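Local coordinates for Lmo0325 protein (Listeria monocytogenes EGD-e, PDB 4RYK) that is a putative transcriptional regulator that probably binds DNA through an N-terminal helix-turn-helix domain joined to an Rgg-type helical C-terminal domain, at residues Trp257-Glu262 with Lys294-Lys299; Leu107-Thr110 with Arg116-Ile119; Glu12-Ile17 with Glu54-Arg59; Leu187-Lys192 with Leu201-Leu206. All coordinates share one frame; numbering follows the deposited sequence. Where two conformers were deposited one is given.

Contact 1 (Trp257-Glu262 with Lys294-Lys299); sequences WMKEGE and KQFLEK
A Met-aromatic contact between Met258, present as selenomethionine, and Phe296 joins helix 243-259 to helix 283-300 in the all-helical, Rgg-type C-terminal part of the chain, which belongs to the TPR clan. The selenium lies at the rim of the Phe296 ring, with SE 5.3 Å from the ring centroid and 77° off the ring normal. Beyond it the terminal methyl makes the closest approach, Met258 CE standing 3.6 Å from Phe296 CE1; the bend at chi3 (-93°) turns the methyl toward that atom. Met258 CB also meets the edge in the ring plane, so CB and SE both lie along the rim. Phe296 is carried across by a trans first torsion (chi1 167°), which extends the ring away from its own backbone N. Next to it, Leu297 CD2 touches Met258 SE at 3.9 Å, giving the selenium a second apolar neighbour. Lys259 adds its aliphatic part: its CG is 3.9 Å from Phe296 CZ, again at the ring edge, while the amino group reaches Asn218 by a weak hydrogen bond. Directly after this pair the helix ends in a Schellman motif, with Gly261 at C-prime: Glu262 N bonds to Trp257 O at 2.7 Å and Gly261 N to Met258 O at 3.2 Å. Helix 263-279, which comes between the two joined helices in sequence, contributes Tyr267 to both Met258 and Leu297 and Ala270 to Met258, and Ile302, just past helix 283-300, packs on Met258, Phe296 and Leu297.

Contact 2 (Leu107-Thr110 with Arg116-Ile119); sequences LERT and RKAI
Lys117 reaches from helix 113-132 toward Arg109, at the end of helix 95-108, and has more of its surface buried here than any other residue of the pair. Its chain runs extended through chi2 (-169°) before bending at chi3 and chi4, which carries the amino group to the helix end. There NZ comes within about 3.3 Å of Arg109 CG, an approach of an ammonium group to a methylene. Arg109 as a whole is poorly ordered, which makes this short distance approximate. The guanidinium does not share in the approach: Arg109 NE stays 5.4 Å from Lys117 NZ. Arg109 has positive phi (35°), is the first residue to leave the helical conformation and ends helix 95-108. The carbonyl of Thr110 lies near the same amino group, but Thr110 O is 4.1 Å from Lys117 NZ, too far for a hydrogen bond. The polar end of Lys117 finds instead a weak hydrogen bond to Ser113 OG, while Thr110 O accepts a firmer one from that serine. Helices 95-108 and 113-132 form a helical hairpin, and the contact spans its short turn, at the closed end. The Lys117 side chain packs on Leu102, Ile105 and Thr106 of helix 95-108, and on the dimer side Thr110 packs against Arg59 of the second subunit.

Contact 3 (Glu12-Ile17 with Glu54-Arg59); sequences ELIREI and EEILKR
Ile14 meets Ile56 and Leu57 in the interior of the N-terminal helix-turn-helix domain, where helix 10-20 packs against helix 50-60. The two helices flank the helix-turn-helix region proper in sequence, as in XRE-type DNA-binding domains. The tight part is small and wholly apolar. Ile14 aims its side chain at the other helix and uses both branches, one for each partner, and Tyr29 of helix 25-29 lies against both Ile14 and Ile56, while Phe67 of helix 64-71 also packs on Ile14. Away from this interior the character changes. Glu12, Arg15 and Glu16 occupy the solvent side of helix 10-20, whereas two charged residues of helix 50-60 face the second subunit: Glu54 forms a salt bridge with its Arg72 and Lys58 one with its Asp79. Ile56 also packs on Ile32, a loop residue of the pocket of the bound glycan. The gamma methyls of the isoleucines meet at 4.0 Å, Ile14 CG2 to Ile56 CG2. The other branch of Ile14, folded at chi2 (-69°), sets CD1 3.8 Å from Leu57 CD2, the two side chains crossing at about a right angle.

Contact 4 (Leu187-Lys192 with Leu201-Leu206); sequences LKSYEK and LLFCHL
Segment 201-206 meets Ser189 and Tyr190 of segment 187-192 through one residue, Phe203. Leu201 and Leu202 lead up to it on helix 197-216 without reaching segment 187-192. The side chain of Phe203 then leaves its helix toward helix 176-193 and lays one face of its ring on the backbone of Tyr190. The CA of Tyr190 makes a CH-pi contact with that face, 3.8 Å from the ring centroid and 21° off the normal, and Tyr190 CB sits 3.6 Å from Phe203 CE1. The phenol ring beyond, swung out by a trans chi1 of 160°, is turned edge-on to the phenylalanine face, an edge-to-face pair with centroids 5.6 Å apart and planes at 61°; the leading edge atom, Tyr190 CD1, is 3.9 Å from Phe203 CG. At the rim, Ser189 OG approaches Phe203 CZ to 3.4 Å near the ring plane, although its hydrogen bond goes to Met186 O within its own helix. Helices 176-193 and 197-216 form a helical hairpin in the Rgg-type C-terminal domain; Phe203 packs across it, with Leu161 and Val164 of helix 161-170 also against the ring. Cys204, one residue on, turns away from helix 176-193 and packs on Ala233 of helix 220-235, on which Tyr190 also packs; the Tyr190 hydroxyl is hydrogen-bonded to Glu232 of that same helix. Further along, Leu206 touches Met186 of helix 176-193.

In the fold
From the N terminus, contact 3 comes first, closing a 36-residue connection that holds the helix-turn-helix region. Contact 2 follows across five residues, where helices 95-108 and 113-132 turn back, and contact 4 spans the eight residues between its segments in the hairpin of helices 176-193 and 197-216. Contact 1 is last, bringing together two helices separated by helix 263-279. All four are in series, so none nests in or crosses another, and none touches another directly. Contacts 1 and 3 lie on opposite sides of the chain's centre, their own centres about 57 Å apart, with contact 4 nearest the middle. Contacts 2, 3 and 4 also reach the second subunit.

Contact 1 (Trp257-Glu262 with Lys294-Lys299)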
# COMPACT_ATOMS: atom_id res chain seq x y z
N TRP A 257 18.57 -23.40 6.51
CA TRP A 257 19.82 -23.68 7.19
C TRP A 257 19.77 -25.00 7.94
O TRP A 257 20.74 -25.78 7.89
CB TRP A 257 20.22 -22.55 8.14
CG TRP A 257 20.83 -21.38 7.43
CD1 TRP A 257 21.47 -21.40 6.23
CD2 TRP A 257 20.88 -20.03 7.89
NE1 TRP A 257 21.91 -20.14 5.91
CE2 TRP A 257 21.58 -19.29 6.92
CE3 TRP A 257 20.43 -19.38 9.04
CZ2 TRP A 257 21.81 -17.91 7.05
CZ3 TRP A 257 20.68 -18.02 9.18
CH2 TRP A 257 21.36 -17.30 8.18
N MSE A 258 18.66 -25.28 8.62
CA MSE A 258 18.56 -26.55 9.34
C MSE A 258 18.68 -27.72 8.40
O MSE A 258 19.35 -28.67 8.68
CB MSE A 258 17.26 -26.64 10.13
CG MSE A 258 17.26 -25.59 11.23
SE MSE A 258 15.85 -25.84 12.56
CE MSE A 258 14.53 -24.68 11.72
N LYS A 259 18.04 -27.62 7.27
CA LYS A 259 18.13 -28.62 6.24
C LYS A 259 19.49 -28.69 5.60
O LYS A 259 19.84 -29.71 5.06
CB LYS A 259 17.13 -28.31 5.13
CG LYS A 259 15.69 -28.55 5.51
CD LYS A 259 15.39 -30.03 5.60
CE LYS A 259 15.33 -30.68 4.24
NZ LYS A 259 16.01 -32.00 4.30
N GLU A 260 20.25 -27.60 5.59
CA GLU A 260 21.57 -27.65 5.00
C GLU A 260 22.61 -28.04 6.04
O GLU A 260 23.77 -27.69 5.88
CB GLU A 260 21.92 -26.30 4.37
CG GLU A 260 21.14 -26.02 3.11
CD GLU A 260 21.28 -24.58 2.63
OE1 GLU A 260 21.65 -23.68 3.43
OE2 GLU A 260 21.00 -24.33 1.44
N GLY A 261 22.19 -28.72 7.11
CA GLY A 261 23.07 -29.03 8.23
C GLY A 261 23.56 -27.90 9.14
O GLY A 261 24.38 -28.13 10.02
N GLU A 262 23.06 -26.68 8.99
CA GLU A 262 23.49 -25.57 9.81
C GLU A 262 22.45 -25.41 10.92
O GLU A 262 21.77 -24.35 11.03
CB GLU A 262 23.51 -24.33 8.94
CG GLU A 262 24.74 -24.18 8.08
CD GLU A 262 25.71 -23.25 8.77
OE1 GLU A 262 26.33 -23.70 9.76
OE2 GLU A 262 25.80 -22.07 8.34
N LYS A 294 7.53 -26.85 14.81
CA LYS A 294 7.52 -28.13 15.48
C LYS A 294 7.36 -29.30 14.53
O LYS A 294 7.99 -30.33 14.71
CB LYS A 294 6.40 -28.19 16.48
CG LYS A 294 6.72 -27.43 17.72
CD LYS A 294 5.47 -27.16 18.49
CE LYS A 294 5.77 -26.32 19.71
NZ LYS A 294 4.71 -26.56 20.70
N GLN A 295 6.48 -29.15 13.55
CA GLN A 295 6.19 -30.23 12.60
C GLN A 295 7.41 -30.42 11.73
O GLN A 295 7.82 -31.52 11.41
CB GLN A 295 4.95 -29.87 11.76
CG GLN A 295 3.66 -29.84 12.58
CD GLN A 295 3.18 -31.24 12.98
OE1 GLN A 295 3.00 -32.11 12.12
NE2 GLN A 295 2.97 -31.48 14.29
N PHE A 296 8.06 -29.32 11.40
CA PHE A 296 9.25 -29.38 10.59
C PHE A 296 10.36 -30.15 11.34
O PHE A 296 11.01 -31.03 10.77
CB PHE A 296 9.68 -27.98 10.23
CG PHE A 296 11.04 -27.89 9.68
CD1 PHE A 296 12.12 -27.68 10.51
CD2 PHE A 296 11.26 -27.98 8.31
CE1 PHE A 296 13.39 -27.58 9.99
CE2 PHE A 296 12.53 -27.85 7.78
CZ PHE A 296 13.60 -27.66 8.62
N LEU A 297 10.55 -29.84 12.62
CA LEU A 297 11.58 -30.51 13.40
C LEU A 297 11.31 -32.01 13.45
O LEU A 297 12.22 -32.81 13.34
CB LEU A 297 11.60 -29.98 14.82
CG LEU A 297 12.06 -28.55 15.04
CD1 LEU A 297 12.02 -28.20 16.53
CD2 LEU A 297 13.45 -28.33 14.44
N GLU A 298 10.05 -32.37 13.61
CA GLU A 298 9.65 -33.75 13.53
C GLU A 298 9.83 -34.42 12.16
O GLU A 298 10.49 -35.45 12.08
CB GLU A 298 8.20 -33.86 13.94
CG GLU A 298 8.05 -34.42 15.33
CD GLU A 298 6.79 -35.21 15.40
OE1 GLU A 298 5.78 -34.66 14.91
OE2 GLU A 298 6.81 -36.35 15.90
N LYS A 299 9.22 -33.89 11.12
CA LYS A 299 9.38 -34.48 9.80
C LYS A 299 10.88 -34.62 9.56
O LYS A 299 11.37 -35.71 9.34
CB LYS A 299 8.76 -33.59 8.73
CG LYS A 299 9.00 -34.09 7.31
CD LYS A 299 8.19 -33.29 6.30
CE LYS A 299 8.62 -33.55 4.87
NZ LYS A 299 9.03 -34.97 4.61

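Contact 2 (Leu107-Thr110 with Arg116-Ile119)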
# COMPACT_ATOMS: atom_id res chain seq x y z
N LEU A 107 -24.85 -14.80 -12.04
CA LEU A 107 -25.95 -14.01 -12.63
C LEU A 107 -25.47 -12.90 -13.59
O LEU A 107 -26.15 -12.57 -14.55
CB LEU A 107 -26.88 -13.45 -11.55
CG LEU A 107 -27.52 -14.56 -10.73
CD1 LEU A 107 -28.46 -13.93 -9.72
CD2 LEU A 107 -28.22 -15.60 -11.61
N GLU A 108 -24.31 -12.33 -13.34
CA GLU A 108 -23.68 -11.47 -14.34
C GLU A 108 -23.33 -12.27 -15.63
O GLU A 108 -23.59 -11.81 -16.74
CB GLU A 108 -22.43 -10.79 -13.74
CG GLU A 108 -21.12 -11.16 -14.41
CD GLU A 108 -19.96 -11.26 -13.46
OE1 GLU A 108 -19.93 -10.48 -12.48
OE2 GLU A 108 -19.08 -12.13 -13.69
N ARG A 109 -22.76 -13.46 -15.45
CA ARG A 109 -22.24 -14.33 -16.54
C ARG A 109 -21.58 -13.66 -17.75
O ARG A 109 -21.86 -13.96 -18.89
CB ARG A 109 -23.27 -15.36 -16.99
CG ARG A 109 -22.91 -16.80 -16.61
CD ARG A 109 -24.07 -17.76 -16.88
NE ARG A 109 -25.31 -17.33 -16.22
CZ ARG A 109 -26.21 -16.47 -16.73
NH1 ARG A 109 -26.04 -15.91 -17.94
NH2 ARG A 109 -27.28 -16.16 -16.01
N THR A 110 -20.72 -12.71 -17.43
CA THR A 110 -19.46 -12.53 -18.10
C THR A 110 -18.87 -13.92 -18.45
O THR A 110 -18.82 -14.82 -17.61
CB THR A 110 -18.57 -11.75 -17.13
OG1 THR A 110 -19.13 -10.45 -16.98
CG2 THR A 110 -17.16 -11.60 -17.59
N ARG A 116 -12.68 -17.49 -12.54
CA ARG A 116 -13.03 -17.19 -11.15
C ARG A 116 -14.04 -18.16 -10.64
O ARG A 116 -13.94 -18.64 -9.50
CB ARG A 116 -13.51 -15.76 -11.02
CG ARG A 116 -12.36 -14.78 -11.14
CD ARG A 116 -12.83 -13.35 -10.99
NE ARG A 116 -11.77 -12.34 -10.98
CZ ARG A 116 -12.00 -11.07 -10.65
NH1 ARG A 116 -13.24 -10.69 -10.33
NH2 ARG A 116 -11.03 -10.17 -10.67
N LYS A 117 -15.02 -18.48 -11.47
CA LYS A 117 -16.01 -19.51 -11.08
C LYS A 117 -15.39 -20.86 -10.86
O LYS A 117 -15.75 -21.55 -9.91
CB LYS A 117 -17.11 -19.63 -12.11
CG LYS A 117 -17.97 -18.38 -12.13
CD LYS A 117 -19.23 -18.56 -12.96
CE LYS A 117 -18.97 -18.49 -14.44
NZ LYS A 117 -20.09 -17.73 -15.08
N ALA A 118 -14.42 -21.21 -11.70
CA ALA A 118 -13.76 -22.51 -11.53
C ALA A 118 -13.02 -22.54 -10.19
O ALA A 118 -13.01 -23.53 -9.48
CB ALA A 118 -12.82 -22.80 -12.70
N ILE A 119 -12.42 -21.42 -9.82
CA ILE A 119 -11.69 -21.37 -8.55
C ILE A 119 -12.63 -21.61 -7.38
O ILE A 119 -12.37 -22.42 -6.48
CB ILE A 119 -10.90 -20.05 -8.43
CG1 ILE A 119 -9.61 -20.17 -9.26
CG2 ILE A 119 -10.51 -19.75 -6.99
CD1 ILE A 119 -9.01 -18.84 -9.58

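Contact 3 (Glu12-Ile17 with Glu54-Arg59)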
# COMPACT_ATOMS: atom_id res chain seq x y z
N GLU A 12 -20.37 15.36 -7.66
CA GLU A 12 -20.96 15.81 -6.40
C GLU A 12 -19.93 15.69 -5.30
O GLU A 12 -19.82 16.58 -4.46
CB GLU A 12 -22.24 15.05 -6.08
CG GLU A 12 -23.41 15.58 -6.90
CD GLU A 12 -24.55 14.61 -7.02
OE1 GLU A 12 -25.55 14.76 -6.30
OE2 GLU A 12 -24.47 13.69 -7.84
N LEU A 13 -19.09 14.64 -5.35
CA LEU A 13 -18.03 14.51 -4.36
C LEU A 13 -16.91 15.55 -4.57
O LEU A 13 -16.39 16.13 -3.61
CB LEU A 13 -17.46 13.09 -4.35
CG LEU A 13 -16.26 12.90 -3.44
CD1 LEU A 13 -16.59 13.30 -2.01
CD2 LEU A 13 -15.87 11.43 -3.45
N ILE A 14 -16.57 15.80 -5.83
CA ILE A 14 -15.58 16.80 -6.13
C ILE A 14 -16.04 18.13 -5.54
O ILE A 14 -15.27 18.83 -4.94
CB ILE A 14 -15.35 16.97 -7.65
CG1 ILE A 14 -14.66 15.74 -8.28
CG2 ILE A 14 -14.47 18.19 -7.90
CD1 ILE A 14 -13.22 15.53 -7.85
N ARG A 15 -17.31 18.47 -5.71
CA ARG A 15 -17.84 19.70 -5.18
C ARG A 15 -17.64 19.81 -3.68
O ARG A 15 -17.16 20.82 -3.18
CB ARG A 15 -19.32 19.81 -5.52
CG ARG A 15 -20.10 20.78 -4.64
CD ARG A 15 -21.58 20.52 -4.78
NE ARG A 15 -22.33 21.51 -4.05
CZ ARG A 15 -22.44 21.51 -2.73
NH1 ARG A 15 -21.84 20.56 -2.02
NH2 ARG A 15 -23.11 22.45 -2.17
N GLU A 16 -17.97 18.74 -2.97
CA GLU A 16 -17.87 18.72 -1.51
C GLU A 16 -16.42 18.87 -1.09
O GLU A 16 -16.09 19.62 -0.16
CB GLU A 16 -18.49 17.43 -1.02
CG GLU A 16 -18.08 17.03 0.37
CD GLU A 16 -18.74 15.73 0.82
OE1 GLU A 16 -18.10 14.96 1.59
OE2 GLU A 16 -19.91 15.48 0.39
N ILE A 17 -15.52 18.18 -1.79
CA ILE A 17 -14.12 18.32 -1.46
C ILE A 17 -13.59 19.72 -1.74
O ILE A 17 -12.89 20.33 -0.92
CB ILE A 17 -13.23 17.28 -2.18
CG1 ILE A 17 -13.53 15.87 -1.67
CG2 ILE A 17 -11.78 17.59 -1.92
CD1 ILE A 17 -13.06 14.77 -2.63
N GLU A 54 -8.67 13.58 -14.31
CA GLU A 54 -7.33 13.61 -13.72
C GLU A 54 -6.86 15.04 -13.52
O GLU A 54 -6.20 15.36 -12.53
CB GLU A 54 -6.30 12.89 -14.60
CG GLU A 54 -6.50 11.39 -14.83
CD GLU A 54 -5.19 10.72 -15.30
OE1 GLU A 54 -5.03 10.38 -16.51
OE2 GLU A 54 -4.27 10.56 -14.46
N GLU A 55 -7.17 15.93 -14.46
CA GLU A 55 -6.73 17.33 -14.32
C GLU A 55 -7.46 18.01 -13.18
O GLU A 55 -6.87 18.80 -12.43
CB GLU A 55 -6.94 18.10 -15.62
CG GLU A 55 -6.11 17.56 -16.78
CD GLU A 55 -6.49 18.16 -18.11
OE1 GLU A 55 -6.84 19.36 -18.17
OE2 GLU A 55 -6.42 17.43 -19.12
N ILE A 56 -8.74 17.70 -13.03
CA ILE A 56 -9.54 18.30 -11.94
C ILE A 56 -9.02 17.81 -10.60
O ILE A 56 -8.84 18.58 -9.65
CB ILE A 56 -11.03 17.94 -12.10
CG1 ILE A 56 -11.58 18.72 -13.30
CG2 ILE A 56 -11.78 18.26 -10.84
CD1 ILE A 56 -12.85 18.14 -13.90
N LEU A 57 -8.73 16.52 -10.51
CA LEU A 57 -8.18 15.96 -9.27
C LEU A 57 -6.92 16.65 -8.85
O LEU A 57 -6.65 16.83 -7.64
CB LEU A 57 -7.91 14.47 -9.43
CG LEU A 57 -9.12 13.56 -9.35
CD1 LEU A 57 -8.62 12.13 -9.56
CD2 LEU A 57 -9.88 13.68 -8.04
N LYS A 58 -6.10 17.01 -9.83
CA LYS A 58 -4.88 17.71 -9.53
C LYS A 58 -5.18 19.08 -8.94
O LYS A 58 -4.49 19.55 -8.05
CB LYS A 58 -4.00 17.86 -10.78
CG LYS A 58 -2.57 17.45 -10.53
CD LYS A 58 -1.57 18.09 -11.51
CE LYS A 58 -1.70 17.51 -12.91
NZ LYS A 58 -1.61 16.02 -12.85
N ARG A 59 -6.21 19.71 -9.41
CA ARG A 59 -6.56 21.04 -8.90
C ARG A 59 -7.08 21.03 -7.45
O ARG A 59 -7.07 22.07 -6.77
CB ARG A 59 -7.60 21.67 -9.81
CG ARG A 59 -7.09 22.02 -11.19
CD ARG A 59 -6.32 23.32 -11.16
NE ARG A 59 -5.85 23.63 -12.49
CZ ARG A 59 -6.55 24.27 -13.40
NH1 ARG A 59 -7.77 24.70 -13.15
NH2 ARG A 59 -6.02 24.48 -14.58

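Contact 4 (Leu187-Lys192 with Leu201-Leu206)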
# COMPACT_ATOMS: atom_id res chain seq x y z
N LEU A 187 7.64 -14.46 -12.98
CA LEU A 187 8.83 -13.65 -12.62
C LEU A 187 8.98 -12.40 -13.47
O LEU A 187 9.41 -11.40 -12.96
CB LEU A 187 10.14 -14.43 -12.66
CG LEU A 187 10.40 -15.41 -11.54
CD1 LEU A 187 11.77 -16.05 -11.75
CD2 LEU A 187 10.29 -14.72 -10.17
N LYS A 188 8.63 -12.44 -14.75
CA LYS A 188 8.71 -11.24 -15.58
C LYS A 188 7.76 -10.15 -15.06
O LYS A 188 8.03 -8.99 -15.15
CB LYS A 188 8.33 -11.56 -17.00
CG LYS A 188 9.25 -12.59 -17.61
CD LYS A 188 9.05 -12.72 -19.11
CE LYS A 188 7.58 -12.85 -19.48
NZ LYS A 188 7.40 -13.29 -20.90
N SER A 189 6.63 -10.53 -14.52
CA SER A 189 5.74 -9.51 -14.01
C SER A 189 6.20 -9.04 -12.62
O SER A 189 6.11 -7.85 -12.31
CB SER A 189 4.28 -9.98 -14.04
OG SER A 189 4.00 -10.81 -12.91
N TYR A 190 6.73 -9.94 -11.81
CA TYR A 190 7.36 -9.57 -10.57
C TYR A 190 8.37 -8.42 -10.75
O TYR A 190 8.40 -7.48 -9.98
CB TYR A 190 8.02 -10.81 -9.93
CG TYR A 190 9.07 -10.42 -8.91
CD1 TYR A 190 8.70 -9.81 -7.73
CD2 TYR A 190 10.44 -10.61 -9.15
CE1 TYR A 190 9.65 -9.40 -6.80
CE2 TYR A 190 11.40 -10.23 -8.22
CZ TYR A 190 11.00 -9.63 -7.05
OH TYR A 190 11.90 -9.17 -6.10
N GLU A 191 9.18 -8.49 -11.79
CA GLU A 191 10.22 -7.51 -12.02
C GLU A 191 9.66 -6.09 -12.24
O GLU A 191 10.29 -5.15 -11.89
CB GLU A 191 11.12 -7.96 -13.22
CG GLU A 191 12.07 -9.11 -12.88
CD GLU A 191 13.14 -8.71 -11.85
OE1 GLU A 191 13.46 -7.50 -11.76
OE2 GLU A 191 13.67 -9.59 -11.12
N LYS A 192 8.50 -5.97 -12.86
CA LYS A 192 7.78 -4.69 -12.97
C LYS A 192 7.14 -4.31 -11.64
O LYS A 192 7.33 -3.21 -11.10
CB LYS A 192 6.63 -4.82 -13.97
CG LYS A 192 6.98 -5.40 -15.32
CD LYS A 192 8.01 -4.51 -16.00
CE LYS A 192 8.54 -5.14 -17.29
NZ LYS A 192 7.55 -5.03 -18.40
N LEU A 201 3.51 -6.75 -2.01
CA LEU A 201 3.07 -7.59 -0.91
C LEU A 201 2.41 -8.89 -1.41
O LEU A 201 2.55 -9.94 -0.81
CB LEU A 201 2.06 -6.84 -0.02
CG LEU A 201 2.58 -5.53 0.65
CD1 LEU A 201 1.48 -4.83 1.49
CD2 LEU A 201 3.78 -5.83 1.53
N LEU A 202 1.69 -8.81 -2.51
CA LEU A 202 1.15 -10.03 -3.15
C LEU A 202 2.27 -10.95 -3.61
O LEU A 202 2.22 -12.13 -3.36
CB LEU A 202 0.35 -9.62 -4.34
CG LEU A 202 -0.32 -10.76 -5.08
CD1 LEU A 202 -1.42 -11.39 -4.23
CD2 LEU A 202 -0.89 -10.23 -6.40
N PHE A 203 3.33 -10.41 -4.23
CA PHE A 203 4.44 -11.29 -4.56
C PHE A 203 5.10 -11.89 -3.32
O PHE A 203 5.45 -13.06 -3.34
CB PHE A 203 5.42 -10.59 -5.49
CG PHE A 203 4.92 -10.52 -6.89
CD1 PHE A 203 5.04 -11.59 -7.74
CD2 PHE A 203 4.36 -9.39 -7.36
CE1 PHE A 203 4.59 -11.53 -9.03
CE2 PHE A 203 3.89 -9.32 -8.66
CZ PHE A 203 4.00 -10.38 -9.49
N CYS A 204 5.30 -11.10 -2.26
CA CYS A 204 5.89 -11.62 -1.03
C CYS A 204 5.12 -12.80 -0.49
O CYS A 204 5.70 -13.83 -0.18
CB CYS A 204 5.98 -10.58 0.06
SG CYS A 204 7.27 -9.32 -0.20
N HIS A 205 3.82 -12.63 -0.40
CA HIS A 205 2.94 -13.67 0.04
C HIS A 205 3.06 -14.93 -0.83
O HIS A 205 3.10 -16.05 -0.33
CB HIS A 205 1.53 -13.12 -0.03
CG HIS A 205 0.50 -14.12 0.32
ND1 HIS A 205 0.23 -14.48 1.62
CD2 HIS A 205 -0.32 -14.87 -0.46
CE1 HIS A 205 -0.72 -15.39 1.64
NE2 HIS A 205 -1.07 -15.65 0.39
N LEU A 206 3.05 -14.76 -2.14
CA LEU A 206 3.14 -15.92 -3.02
C LEU A 206 4.51 -16.59 -2.83
O LEU A 206 4.59 -17.81 -2.73
CB LEU A 206 3.01 -15.46 -4.46
CG LEU A 206 3.33 -16.55 -5.50
CD1 LEU A 206 2.43 -17.76 -5.27
CD2 LEU A 206 3.15 -16.05 -6.91